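Local atomic coordinates of 455aa long hypothetical phospho-sugar mutase (Sulfolobus tokodaii, PDB entry 2F7L), a protein that converts glucosamine-6-phosphate and galactosamine-6-phosphate to their 1-phosphates with the help of magnesium, on the way to UDP-N-acetylglucosamine and UDP-N-acetylgalactosamine. Residues A[42-47]-A[52-57]; A[84-89]-A[152-157]; A[246-251]-A[256-261]; A[351-356]-A[361-366]. All coordinates share one frame; numbering follows the deposited sequence.

Interaction 1 (A[42-47]-A[52-57])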
loop_
_atom_site.group_PDB
_atom_site.type_symbol
_atom_site.label_atom_id
_atom_site.label_comp_id
_atom_site.label_asym_id
_atom_site.label_seq_id
_atom_site.Cartn_x
_atom_site.Cartn_y
_atom_site.Cartn_z
ATOM N N VAL A 42 17.025 -2.706 10.024
ATOM C CA VAL A 42 15.876 -2.338 10.852
ATOM C C VAL A 42 15.546 -0.859 10.692
ATOM O O VAL A 42 16.412 -0.017 10.866
ATOM C CB VAL A 42 16.149 -2.605 12.351
ATOM C CG1 VAL A 42 14.945 -2.208 13.173
ATOM C CG2 VAL A 42 16.497 -4.074 12.571
ATOM N N GLY A 43 14.297 -0.540 10.364
ATOM C CA GLY A 43 13.904 0.857 10.186
ATOM C C GLY A 43 12.538 1.114 10.792
ATOM O O GLY A 43 11.918 0.171 11.277
ATOM N N ARG A 44 12.050 2.357 10.768
ATOM C CA ARG A 44 10.736 2.661 11.373
ATOM C C ARG A 44 10.010 3.876 10.819
ATOM O O ARG A 44 10.616 4.768 10.230
ATOM C CB ARG A 44 10.879 2.869 12.882
ATOM C CG ARG A 44 11.415 4.235 13.271
ATOM C CD ARG A 44 11.696 4.264 14.755
ATOM N NE ARG A 44 11.237 5.501 15.370
ATOM C CZ ARG A 44 11.997 6.580 15.542
ATOM N NH1 ARG A 44 13.275 6.571 15.146
ATOM N NH2 ARG A 44 11.477 7.673 16.108
ATOM N N ASP A 45 8.699 3.908 11.001
ATOM C CA ASP A 45 7.964 5.056 10.548
ATOM C C ASP A 45 7.895 6.013 11.746
ATOM O O ASP A 45 8.686 5.911 12.683
ATOM C CB ASP A 45 6.581 4.660 10.035
ATOM C CG ASP A 45 5.630 4.267 11.144
ATOM O OD1 ASP A 45 5.999 4.384 12.338
ATOM O OD2 ASP A 45 4.503 3.846 10.809
ATOM N N VAL A 46 6.952 6.931 11.759
ATOM C CA VAL A 46 6.950 7.885 12.850
ATOM C C VAL A 46 6.214 7.521 14.128
ATOM O O VAL A 46 6.356 8.210 15.126
ATOM C CB VAL A 46 6.419 9.264 12.339
ATOM C CG1 VAL A 46 4.888 9.249 12.255
ATOM C CG2 VAL A 46 6.914 10.386 13.230
ATOM N N ARG A 47 5.468 6.430 14.114
ATOM C CA ARG A 47 4.626 6.044 15.252
ATOM C C ARG A 47 5.099 6.039 16.710
ATOM O O ARG A 47 6.268 5.963 17.024
ATOM C CB ARG A 47 3.961 4.704 14.940
ATOM C CG ARG A 47 3.014 4.769 13.786
ATOM C CD ARG A 47 2.742 3.394 13.245
ATOM N NE ARG A 47 1.854 3.442 12.085
ATOM C CZ ARG A 47 0.557 3.756 12.140
ATOM N NH1 ARG A 47 -0.018 4.050 13.307
ATOM N NH2 ARG A 47 -0.161 3.788 11.017
ATOM N N MET A 52 11.291 2.753 21.419
ATOM C CA MET A 52 11.193 1.621 22.298
ATOM C C MET A 52 11.260 0.333 21.488
ATOM O O MET A 52 12.132 -0.508 21.726
ATOM C CB MET A 52 9.907 1.691 23.098
ATOM C CG MET A 52 9.762 0.566 24.087
ATOM S SD MET A 52 8.142 -0.118 23.941
ATOM C CE MET A 52 7.261 0.782 25.104
ATOM N N LEU A 53 10.372 0.210 20.500
ATOM C CA LEU A 53 10.310 -0.984 19.669
ATOM C C LEU A 53 11.552 -1.306 18.855
ATOM O O LEU A 53 11.869 -2.468 18.662
ATOM C CB LEU A 53 9.085 -0.925 18.769
ATOM C CG LEU A 53 7.771 -1.077 19.561
ATOM C CD1 LEU A 53 6.571 -1.217 18.607
ATOM C CD2 LEU A 53 7.868 -2.308 20.496
ATOM N N VAL A 54 12.274 -0.300 18.379
ATOM C CA VAL A 54 13.483 -0.584 17.617
ATOM C C VAL A 54 14.541 -1.148 18.556
ATOM O O VAL A 54 15.310 -2.026 18.176
ATOM C CB VAL A 54 14.030 0.682 16.921
ATOM C CG1 VAL A 54 15.528 0.490 16.544
ATOM C CG2 VAL A 54 13.184 0.970 15.673
ATOM N N LYS A 55 14.593 -0.646 19.783
ATOM C CA LYS A 55 15.568 -1.166 20.719
ATOM C C LYS A 55 15.244 -2.636 21.067
ATOM O O LYS A 55 16.140 -3.474 21.186
ATOM C CB LYS A 55 15.576 -0.308 21.983
ATOM C CG LYS A 55 15.876 1.162 21.735
ATOM C CD LYS A 55 17.363 1.454 21.660
ATOM C CE LYS A 55 17.679 2.281 20.404
ATOM N NZ LYS A 55 16.627 3.327 20.105
ATOM N N ILE A 56 13.964 -2.946 21.218
ATOM C CA ILE A 56 13.566 -4.304 21.557
ATOM C C ILE A 56 13.917 -5.267 20.421
ATOM O O ILE A 56 14.474 -6.339 20.663
ATOM C CB ILE A 56 12.030 -4.400 21.873
ATOM C CG1 ILE A 56 11.650 -3.472 23.045
ATOM C CG2 ILE A 56 11.664 -5.845 22.211
ATOM C CD1 ILE A 56 12.262 -3.850 24.400
ATOM N N VAL A 57 13.595 -4.873 19.190
ATOM C CA VAL A 57 13.876 -5.688 18.023
ATOM C C VAL A 57 15.376 -5.966 17.899
ATOM O O VAL A 57 15.789 -7.123 17.734
ATOM C CB VAL A 57 13.331 -4.998 16.701
ATOM C CG1 VAL A 57 13.962 -5.645 15.447
ATOM C CG2 VAL A 57 11.789 -5.110 16.632
#
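Val42 and Val57 run alongside each other, pointing opposite ways, one methyl of each making the contact: Val42 CG2 lies 4.1 Å from Val57 CG1. Val42 CG2 stands anti to its own carbonyl carbon, whereas the other branch, CG1 (chi1 180°), extends to the neighbouring helical valine, with Val54 CG1 at 4.4 Å. Val42 thus has a methyl for each of two residues one helical turn apart. Arg44, next but one along the strand and on the same side of it, crosses Val54 at about a right angle. It offers the aliphatic part of its chain, with CD 3.7 Å and CB 4.1 Å from Val54 CG2, while the guanidinium runs on to a weak, long ion pair with Asp51.

The short axes of strand 42-44 and helix 52-57 run antiparallel, 167° apart, as expected for the first half of the beta-alpha-beta unit made by strand 39-44, helix 50-63 and strand 67-73 in alpha/beta/alpha domain I. Ile94 of adjacent strand 90-94 also packs against Val42, Arg44 and Val54. Past the strand, Asp45 OD1 accepts from Arg47 N in an Asx turn (2.8 Å).

With no hydrogen bond joining strand and helix, this interface rests on branched aliphatic packing, and the arginine contributes methylenes while its charge is directed elsewhere.

Interaction 2 (A[84-89]-A[152-157])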
loop_
_atom_site.group_PDB
_atom_site.type_symbol
_atom_site.label_atom_id
_atom_site.label_comp_id
_atom_site.label_asym_id
_atom_site.label_seq_id
_atom_site.Cartn_x
_atom_site.Cartn_y
_atom_site.Cartn_z
ATOM N N LYS A 84 16.448 -4.471 -0.744
ATOM C CA LYS A 84 16.438 -4.966 -2.111
ATOM C C LYS A 84 17.763 -4.711 -2.853
ATOM O O LYS A 84 18.338 -5.618 -3.441
ATOM C CB LYS A 84 15.296 -4.303 -2.897
ATOM C CG LYS A 84 15.247 -4.649 -4.371
ATOM C CD LYS A 84 14.178 -3.838 -5.093
ATOM C CE LYS A 84 14.380 -3.829 -6.603
ATOM N NZ LYS A 84 14.307 -5.194 -7.204
ATOM N N THR A 85 18.267 -3.489 -2.814
ATOM C CA THR A 85 19.463 -3.207 -3.580
ATOM C C THR A 85 20.749 -2.980 -2.804
ATOM O O THR A 85 21.821 -2.849 -3.410
ATOM C CB THR A 85 19.252 -1.966 -4.470
ATOM O OG1 THR A 85 19.445 -0.784 -3.683
ATOM C CG2 THR A 85 17.822 -1.934 -5.057
ATOM N N LEU A 86 20.665 -2.926 -1.479
ATOM C CA LEU A 86 21.860 -2.667 -0.698
ATOM C C LEU A 86 22.569 -3.903 -0.172
ATOM O O LEU A 86 23.577 -3.792 0.516
ATOM C CB LEU A 86 21.515 -1.694 0.432
ATOM C CG LEU A 86 22.150 -0.299 0.331
ATOM C CD1 LEU A 86 22.344 0.106 -1.084
ATOM C CD2 LEU A 86 21.290 0.706 1.050
ATOM N N GLY A 87 22.043 -5.077 -0.511
ATOM C CA GLY A 87 22.654 -6.335 -0.093
ATOM C C GLY A 87 22.120 -7.057 1.135
ATOM O O GLY A 87 22.592 -8.125 1.470
ATOM N N TYR A 88 21.130 -6.506 1.819
ATOM C CA TYR A 88 20.627 -7.158 3.022
ATOM C C TYR A 88 19.964 -8.510 2.822
ATOM O O TYR A 88 19.499 -8.840 1.741
ATOM C CB TYR A 88 19.683 -6.211 3.746
ATOM C CG TYR A 88 20.423 -5.029 4.321
ATOM C CD1 TYR A 88 21.163 -5.149 5.503
ATOM C CD2 TYR A 88 20.408 -3.792 3.670
ATOM C CE1 TYR A 88 21.863 -4.080 6.018
ATOM C CE2 TYR A 88 21.105 -2.709 4.176
ATOM C CZ TYR A 88 21.835 -2.862 5.350
ATOM O OH TYR A 88 22.566 -1.803 5.814
ATOM N N ASP A 89 19.925 -9.293 3.888
ATOM C CA ASP A 89 19.314 -10.607 3.844
ATOM C C ASP A 89 17.812 -10.506 4.115
ATOM O O ASP A 89 17.087 -11.500 4.014
ATOM C CB ASP A 89 19.978 -11.499 4.880
ATOM C CG ASP A 89 21.319 -11.992 4.422
ATOM O OD1 ASP A 89 21.337 -12.723 3.411
ATOM O OD2 ASP A 89 22.349 -11.661 5.054
ATOM N N ILE A 152 17.381 6.630 2.718
ATOM C CA ILE A 152 16.633 7.687 2.036
ATOM C C ILE A 152 17.377 8.098 0.748
ATOM O O ILE A 152 16.824 8.011 -0.356
ATOM C CB ILE A 152 16.470 8.961 2.905
ATOM C CG1 ILE A 152 15.765 8.639 4.229
ATOM C CG2 ILE A 152 15.683 9.999 2.137
ATOM C CD1 ILE A 152 14.319 8.375 4.119
ATOM N N SER A 153 18.625 8.541 0.890
ATOM C CA SER A 153 19.397 8.964 -0.278
ATOM C C SER A 153 19.367 7.931 -1.386
ATOM O O SER A 153 19.151 8.297 -2.541
ATOM C CB SER A 153 20.864 9.265 0.077
ATOM O OG SER A 153 21.683 8.096 0.037
ATOM N N THR A 154 19.573 6.654 -1.055
ATOM C CA THR A 154 19.564 5.600 -2.070
ATOM C C THR A 154 18.191 5.508 -2.738
ATOM O O THR A 154 18.083 5.313 -3.947
ATOM C CB THR A 154 19.893 4.212 -1.459
ATOM O OG1 THR A 154 21.157 4.268 -0.800
ATOM C CG2 THR A 154 19.955 3.146 -2.519
ATOM N N TYR A 155 17.148 5.666 -1.934
ATOM C CA TYR A 155 15.768 5.585 -2.388
ATOM C C TYR A 155 15.429 6.677 -3.388
ATOM O O TYR A 155 14.969 6.392 -4.494
ATOM C CB TYR A 155 14.855 5.677 -1.164
ATOM C CG TYR A 155 13.366 5.615 -1.402
ATOM C CD1 TYR A 155 12.763 4.469 -1.910
ATOM C CD2 TYR A 155 12.550 6.685 -1.035
ATOM C CE1 TYR A 155 11.371 4.385 -2.040
ATOM C CE2 TYR A 155 11.177 6.628 -1.153
ATOM C CZ TYR A 155 10.578 5.472 -1.653
ATOM O OH TYR A 155 9.189 5.403 -1.729
ATOM N N VAL A 156 15.654 7.928 -2.999
ATOM C CA VAL A 156 15.345 9.046 -3.881
ATOM C C VAL A 156 15.996 8.917 -5.248
ATOM O O VAL A 156 15.318 9.013 -6.274
ATOM C CB VAL A 156 15.767 10.369 -3.265
ATOM C CG1 VAL A 156 15.618 11.481 -4.289
ATOM C CG2 VAL A 156 14.920 10.638 -2.024
ATOM N N ASN A 157 17.304 8.692 -5.253
ATOM C CA ASN A 157 18.048 8.546 -6.493
ATOM C C ASN A 157 17.472 7.415 -7.318
ATOM O O ASN A 157 17.333 7.521 -8.539
ATOM C CB ASN A 157 19.500 8.244 -6.187
ATOM C CG ASN A 157 20.135 9.297 -5.300
ATOM O OD1 ASN A 157 21.006 8.977 -4.481
ATOM N ND2 ASN A 157 19.722 10.565 -5.463
#
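Thr154 OG1, which packs against Leu86 CD2, donates a hydrogen bond to the carbonyl oxygen of Arg150, an acceptor also gripped by Ser153 OG. The main chain just ahead of Ile152 is therefore held by two successive hydroxyls, and the polar end of Thr154 is satisfied by the residue just before its own helix, not across the contact. Toward segment 84-89 OG1 is only packed on, by Leu86 CD2 at 4.0 Å. CG2, anti to the backbone N because OG1 sits beside that N (chi1 -57°), reaches two partners: Leu86 CD1 at 4.1 Å and Thr85 OG1 at 4.1 Å. The leucine's two methyls are thus divided between the two branches of Thr154. Thr85 passes Thr154 in the opposite direction, and its hydroxyl has a weak hydrogen bond back to Tyr81 O in the preceding turn. No hydrogen bond crosses between the segments, and only 89 Å² is buried, both sides summed, so the touch is slight and close to the surface.

Gly87 then leaves helical geometry with a positive phi of 97°, turning the chain toward strand 90-94, and Tyr88 meets Tyr69 edge-to-face. The contact brings the C-terminal end of helix 76-86, in domain I, against helix 151-160 of domain II. Tyr155 extends the same pairing onto Pro77 and Ala78 of helix 76-86, while Val156 packs on Leu190 and Val191 of helix 188-194.

Interaction 3 (A[246-251]-A[256-261])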
loop_
_atom_site.group_PDB
_atom_site.type_symbol
_atom_site.label_atom_id
_atom_site.label_comp_id
_atom_site.label_asym_id
_atom_site.label_seq_id
_atom_site.Cartn_x
_atom_site.Cartn_y
_atom_site.Cartn_z
ATOM N N ARG A 246 1.615 4.269 0.191
ATOM C CA ARG A 246 0.401 4.614 -0.524
ATOM C C ARG A 246 0.444 6.059 -1.011
ATOM O O ARG A 246 1.112 6.909 -0.420
ATOM C CB ARG A 246 -0.812 4.395 0.384
ATOM C CG ARG A 246 -1.705 3.297 -0.092
ATOM C CD ARG A 246 -2.142 2.404 1.022
ATOM N NE ARG A 246 -2.827 3.116 2.083
ATOM C CZ ARG A 246 -3.812 2.587 2.803
ATOM N NH1 ARG A 246 -4.222 1.350 2.552
ATOM N NH2 ARG A 246 -4.368 3.277 3.799
ATOM N N ALA A 247 -0.266 6.330 -2.096
ATOM C CA ALA A 247 -0.307 7.671 -2.649
ATOM C C ALA A 247 -1.640 7.977 -3.339
ATOM O O ALA A 247 -1.929 7.426 -4.400
ATOM C CB ALA A 247 0.846 7.855 -3.642
ATOM N N ILE A 248 -2.480 8.813 -2.739
ATOM C CA ILE A 248 -3.701 9.168 -3.436
ATOM C C ILE A 248 -3.583 10.653 -3.777
ATOM O O ILE A 248 -3.176 11.465 -2.943
ATOM C CB ILE A 248 -5.003 8.861 -2.632
ATOM C CG1 ILE A 248 -4.926 9.446 -1.248
ATOM C CG2 ILE A 248 -5.256 7.349 -2.570
ATOM C CD1 ILE A 248 -6.162 9.159 -0.468
ATOM N N PHE A 249 -3.892 10.982 -5.030
ATOM C CA PHE A 249 -3.773 12.344 -5.543
ATOM C C PHE A 249 -4.993 13.238 -5.479
ATOM O O PHE A 249 -6.130 12.778 -5.335
ATOM C CB PHE A 249 -3.279 12.312 -6.996
ATOM C CG PHE A 249 -1.953 11.615 -7.175
ATOM C CD1 PHE A 249 -1.886 10.227 -7.246
ATOM C CD2 PHE A 249 -0.768 12.352 -7.267
ATOM C CE1 PHE A 249 -0.662 9.573 -7.414
ATOM C CE2 PHE A 249 0.471 11.706 -7.432
ATOM C CZ PHE A 249 0.525 10.311 -7.507
ATOM N N ILE A 250 -4.728 14.532 -5.598
ATOM C CA ILE A 250 -5.764 15.560 -5.574
ATOM C C ILE A 250 -5.419 16.496 -6.722
ATOM O O ILE A 250 -4.380 17.146 -6.679
ATOM C CB ILE A 250 -5.731 16.331 -4.242
ATOM C CG1 ILE A 250 -5.813 15.339 -3.077
ATOM C CG2 ILE A 250 -6.891 17.302 -4.168
ATOM C CD1 ILE A 250 -5.689 15.990 -1.712
ATOM N N ASP A 251 -6.268 16.554 -7.748
ATOM C CA ASP A 251 -5.997 17.401 -8.914
ATOM C C ASP A 251 -6.235 18.899 -8.725
ATOM O O ASP A 251 -6.696 19.356 -7.671
ATOM C CB ASP A 251 -6.806 16.933 -10.112
ATOM C CG ASP A 251 -8.298 17.110 -9.907
ATOM O OD1 ASP A 251 -8.692 17.996 -9.104
ATOM O OD2 ASP A 251 -9.076 16.364 -10.562
ATOM N N VAL A 256 -10.195 15.019 -4.548
ATOM C CA VAL A 256 -9.345 13.860 -4.377
ATOM C C VAL A 256 -9.746 12.779 -5.386
ATOM O O VAL A 256 -10.919 12.645 -5.730
ATOM C CB VAL A 256 -9.386 13.314 -2.900
ATOM C CG1 VAL A 256 -9.942 14.356 -1.963
ATOM C CG2 VAL A 256 -10.159 12.030 -2.829
ATOM N N GLN A 257 -8.752 12.042 -5.871
ATOM C CA GLN A 257 -8.950 10.964 -6.836
ATOM C C GLN A 257 -8.621 9.634 -6.149
ATOM O O GLN A 257 -7.643 9.529 -5.416
ATOM C CB GLN A 257 -8.021 11.176 -8.027
ATOM C CG GLN A 257 -8.232 12.503 -8.767
ATOM C CD GLN A 257 -9.548 12.534 -9.532
ATOM O OE1 GLN A 257 -10.105 11.486 -9.872
ATOM N NE2 GLN A 257 -10.035 13.729 -9.821
ATOM N N TRP A 258 -9.426 8.610 -6.387
ATOM C CA TRP A 258 -9.177 7.344 -5.717
ATOM C C TRP A 258 -8.023 6.522 -6.290
ATOM O O TRP A 258 -7.684 6.599 -7.483
ATOM C CB TRP A 258 -10.451 6.496 -5.665
ATOM C CG TRP A 258 -10.465 5.575 -4.473
ATOM C CD1 TRP A 258 -10.785 4.243 -4.465
ATOM C CD2 TRP A 258 -10.036 5.890 -3.135
ATOM N NE1 TRP A 258 -10.571 3.712 -3.215
ATOM C CE2 TRP A 258 -10.111 4.699 -2.382
ATOM C CE3 TRP A 258 -9.592 7.061 -2.504
ATOM C CZ2 TRP A 258 -9.748 4.645 -1.029
ATOM C CZ3 TRP A 258 -9.228 7.003 -1.159
ATOM C CH2 TRP A 258 -9.310 5.805 -0.442
ATOM N N GLY A 259 -7.420 5.734 -5.408
ATOM C CA GLY A 259 -6.288 4.920 -5.788
ATOM C C GLY A 259 -6.348 4.184 -7.104
ATOM O O GLY A 259 -5.321 4.030 -7.755
ATOM N N ASP A 260 -7.522 3.698 -7.491
ATOM C CA ASP A 260 -7.649 2.981 -8.754
ATOM C C ASP A 260 -7.777 3.923 -9.973
ATOM O O ASP A 260 -7.487 3.526 -11.109
ATOM C CB ASP A 260 -8.822 1.989 -8.689
ATOM C CG ASP A 260 -10.096 2.607 -8.120
ATOM O OD1 ASP A 260 -11.126 1.904 -8.074
ATOM O OD2 ASP A 260 -10.080 3.786 -7.717
ATOM N N ARG A 261 -8.195 5.167 -9.745
ATOM C CA ARG A 261 -8.302 6.126 -10.844
ATOM C C ARG A 261 -6.868 6.469 -11.282
ATOM O O ARG A 261 -6.534 6.448 -12.471
ATOM C CB ARG A 261 -9.012 7.409 -10.393
ATOM C CG ARG A 261 -10.379 7.225 -9.745
ATOM C CD ARG A 261 -11.303 6.606 -10.707
ATOM N NE ARG A 261 -12.673 6.485 -10.214
ATOM C CZ ARG A 261 -13.040 5.756 -9.172
ATOM N NH1 ARG A 261 -12.137 5.083 -8.482
ATOM N NH2 ARG A 261 -14.321 5.649 -8.862
HETATM O O HOH W 1 -5.243 9.429 -6.334
#
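Ile248 meets the second segment with both branches: CD1 approaches Trp258 CZ3 at 3.8 Å, the two side chains crossing obliquely, and CG2 lies 3.9 Å from Gly259 N, where helix 259-272 begins. Glu327 takes the indole NE1 of Trp258. At Phe249 the backbone does the work, its O accepting from Gln257 N at 2.8 Å in a nearly straight bond (168° at the hydrogen), with Val256 CA adding a CA-H...O contact to the same oxygen. A single beta bridge, Ile250 with Val256, follows; it brings the returning chain alongside strand 248-251, the outermost antiparallel strand of the four-stranded mixed sheet of domain II, on the way to helix 259-272 of domain III. Here Ile250 CG1 rests 4.1 Å from Val256 CB. Asp251 is chiefly paired with Arg255 through OD2. The same oxygen also takes Gln257 NE2 at 2.9 Å, the donor arriving from above the carboxylate plane, 52° out of it, with a bent 131° angle. A leucine in place of Gln257 would probably leave Asp251 OD2 without its amide partner, with Arg255 still at the same oxygen.

Interaction 4 (A[351-356]-A[361-366])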
loop_
_atom_site.group_PDB
_atom_site.type_symbol
_atom_site.label_atom_id
_atom_site.label_comp_id
_atom_site.label_asym_id
_atom_site.label_seq_id
_atom_site.Cartn_x
_atom_site.Cartn_y
_atom_site.Cartn_z
ATOM N N GLU A 351 5.510 12.923 -14.368
ATOM C CA GLU A 351 6.047 12.671 -15.693
ATOM C C GLU A 351 4.850 12.644 -16.636
ATOM O O GLU A 351 4.719 13.503 -17.503
ATOM C CB GLU A 351 6.818 11.344 -15.761
ATOM C CG GLU A 351 8.127 11.470 -16.550
ATOM C CD GLU A 351 8.732 10.131 -17.000
ATOM O OE1 GLU A 351 9.909 10.129 -17.443
ATOM O OE2 GLU A 351 8.043 9.085 -16.929
ATOM N N LEU A 352 3.968 11.669 -16.440
ATOM C CA LEU A 352 2.744 11.508 -17.226
ATOM C C LEU A 352 2.051 12.866 -17.451
ATOM O O LEU A 352 1.643 13.205 -18.558
ATOM C CB LEU A 352 1.819 10.540 -16.479
ATOM C CG LEU A 352 0.504 10.002 -17.049
ATOM C CD1 LEU A 352 -0.675 10.668 -16.348
ATOM C CD2 LEU A 352 0.482 10.203 -18.567
ATOM N N LEU A 353 1.949 13.644 -16.385
ATOM C CA LEU A 353 1.333 14.959 -16.435
ATOM C C LEU A 353 2.159 15.924 -17.283
ATOM O O LEU A 353 1.617 16.763 -18.000
ATOM C CB LEU A 353 1.210 15.503 -15.011
ATOM C CG LEU A 353 0.005 16.382 -14.681
ATOM C CD1 LEU A 353 0.133 17.675 -15.450
ATOM C CD2 LEU A 353 -1.300 15.663 -15.030
ATOM N N ALA A 354 3.478 15.805 -17.195
ATOM C CA ALA A 354 4.385 16.677 -17.935
ATOM C C ALA A 354 4.348 16.436 -19.430
ATOM O O ALA A 354 4.380 17.371 -20.224
ATOM C CB ALA A 354 5.797 16.481 -17.436
ATOM N N ASN A 355 4.282 15.168 -19.803
ATOM C CA ASN A 355 4.273 14.775 -21.196
ATOM C C ASN A 355 2.911 14.952 -21.877
ATOM O O ASN A 355 2.827 14.953 -23.098
ATOM C CB ASN A 355 4.736 13.321 -21.313
ATOM C CG ASN A 355 5.218 12.974 -22.710
ATOM O OD1 ASN A 355 5.432 11.809 -23.038
ATOM N ND2 ASN A 355 5.400 13.999 -23.549
ATOM N N GLU A 356 1.844 15.101 -21.102
ATOM C CA GLU A 356 0.521 15.283 -21.698
ATOM C C GLU A 356 0.219 16.774 -21.817
ATOM O O GLU A 356 -0.699 17.190 -22.527
ATOM C CB GLU A 356 -0.546 14.603 -20.842
ATOM C CG GLU A 356 -0.332 13.111 -20.664
ATOM C CD GLU A 356 -0.474 12.339 -21.960
ATOM O OE1 GLU A 356 -1.487 12.578 -22.642
ATOM O OE2 GLU A 356 0.398 11.494 -22.294
ATOM N N ALA A 361 -6.542 18.096 -13.294
ATOM C CA ALA A 361 -7.999 18.010 -13.344
ATOM C C ALA A 361 -8.468 17.420 -14.670
ATOM O O ALA A 361 -9.300 16.517 -14.703
ATOM C CB ALA A 361 -8.612 19.385 -13.143
ATOM N N GLU A 362 -7.922 17.926 -15.769
ATOM C CA GLU A 362 -8.318 17.430 -17.069
ATOM C C GLU A 362 -7.875 15.989 -17.241
ATOM O O GLU A 362 -8.668 15.139 -17.637
ATOM C CB GLU A 362 -7.723 18.276 -18.193
ATOM C CG GLU A 362 -8.246 17.824 -19.556
ATOM C CD GLU A 362 -7.517 18.437 -20.740
ATOM O OE1 GLU A 362 -7.311 19.677 -20.734
ATOM O OE2 GLU A 362 -7.170 17.667 -21.681
ATOM N N LEU A 363 -6.604 15.731 -16.940
ATOM C CA LEU A 363 -6.007 14.395 -17.047
ATOM C C LEU A 363 -6.922 13.328 -16.465
ATOM O O LEU A 363 -7.215 12.323 -17.099
ATOM C CB LEU A 363 -4.677 14.372 -16.292
ATOM C CG LEU A 363 -3.581 13.373 -16.668
ATOM C CD1 LEU A 363 -3.177 12.606 -15.434
ATOM C CD2 LEU A 363 -4.051 12.435 -17.756
ATOM N N PHE A 364 -7.365 13.561 -15.238
ATOM C CA PHE A 364 -8.242 12.629 -14.554
ATOM C C PHE A 364 -9.580 12.482 -15.237
ATOM O O PHE A 364 -10.147 11.379 -15.284
ATOM C CB PHE A 364 -8.438 13.061 -13.100
ATOM C CG PHE A 364 -7.390 12.521 -12.182
ATOM C CD1 PHE A 364 -6.347 13.330 -11.737
ATOM C CD2 PHE A 364 -7.404 11.169 -11.821
ATOM C CE1 PHE A 364 -5.337 12.798 -10.954
ATOM C CE2 PHE A 364 -6.402 10.631 -11.039
ATOM C CZ PHE A 364 -5.366 11.443 -10.605
ATOM N N ASP A 365 -10.086 13.592 -15.765
ATOM C CA ASP A 365 -11.352 13.536 -16.452
ATOM C C ASP A 365 -11.293 12.616 -17.659
ATOM O O ASP A 365 -12.319 12.143 -18.101
ATOM C CB ASP A 365 -11.824 14.926 -16.855
ATOM C CG ASP A 365 -12.422 15.694 -15.688
ATOM O OD1 ASP A 365 -12.929 15.054 -14.736
ATOM O OD2 ASP A 365 -12.401 16.943 -15.727
ATOM N N ARG A 366 -10.105 12.331 -18.182
ATOM C CA ARG A 366 -10.006 11.436 -19.333
ATOM C C ARG A 366 -10.443 10.009 -18.991
ATOM O O ARG A 366 -10.491 9.155 -19.863
ATOM C CB ARG A 366 -8.572 11.348 -19.870
ATOM C CG ARG A 366 -7.935 12.610 -20.466
ATOM C CD ARG A 366 -6.750 12.150 -21.332
ATOM N NE ARG A 366 -5.610 13.066 -21.425
ATOM C CZ ARG A 366 -5.665 14.315 -21.879
ATOM N NH1 ARG A 366 -6.818 14.851 -22.290
ATOM N NH2 ARG A 366 -4.546 15.024 -21.951
#
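Leu363 points its side chain between Leu352 and Leu353, joining two consecutive helices, 342-356 and 360-365, across the short loop between them in alpha/beta/alpha domain III. The buried part is all leucine. With CG anti to the backbone N (chi1 -155°), Leu363 CD1 lies 3.3 Å from Leu352 CD1 and 3.6 Å from Leu353 CD2. Both partner side chains come in at a slant to it. Trp269 and Leu265 of helix 259-272 extend this apolar patch, touching Leu352 and Leu363 respectively. With an alanine in place of Leu363, the branch that both leucines pack on is gone, and a gap would probably open between the two helices.

Toward solvent the contact becomes looser and charged. Glu356 OE1 and Arg366 NH2 form only a long salt bridge of 4.0 Å, with carboxylate and guanidinium planes turned 73° apart. Glu362, exposed and one turn before Arg366, completes the three-residue salt-bridge network. Its bond is much shorter: Arg366 NH1 donates to the anti lone pair of Glu362 OE2 at 2.9 Å, this oxygen lying 33° out of the guanidinium plane.

From the N terminus the four contacts follow one another in series, none nesting or crossing. Interaction 1 closes the short turn from strand 39-44 into helix 50-63 within domain I. Interaction 2 closes a much longer loop of 62 residues and brings domain I against a helix of domain II. Interaction 3 closes a four-residue turn where the edge strand of the domain II sheet leads on to helix 259-272 of domain III, and interaction 4 joins two successive helices of domain III. The last two, centres about 13 Å apart, touch directly: Phe364 packs on Gln257 and Asp251, and Ala361 also meets Asp251. Interactions 1 and 4 are far apart, about 39 Å between centres.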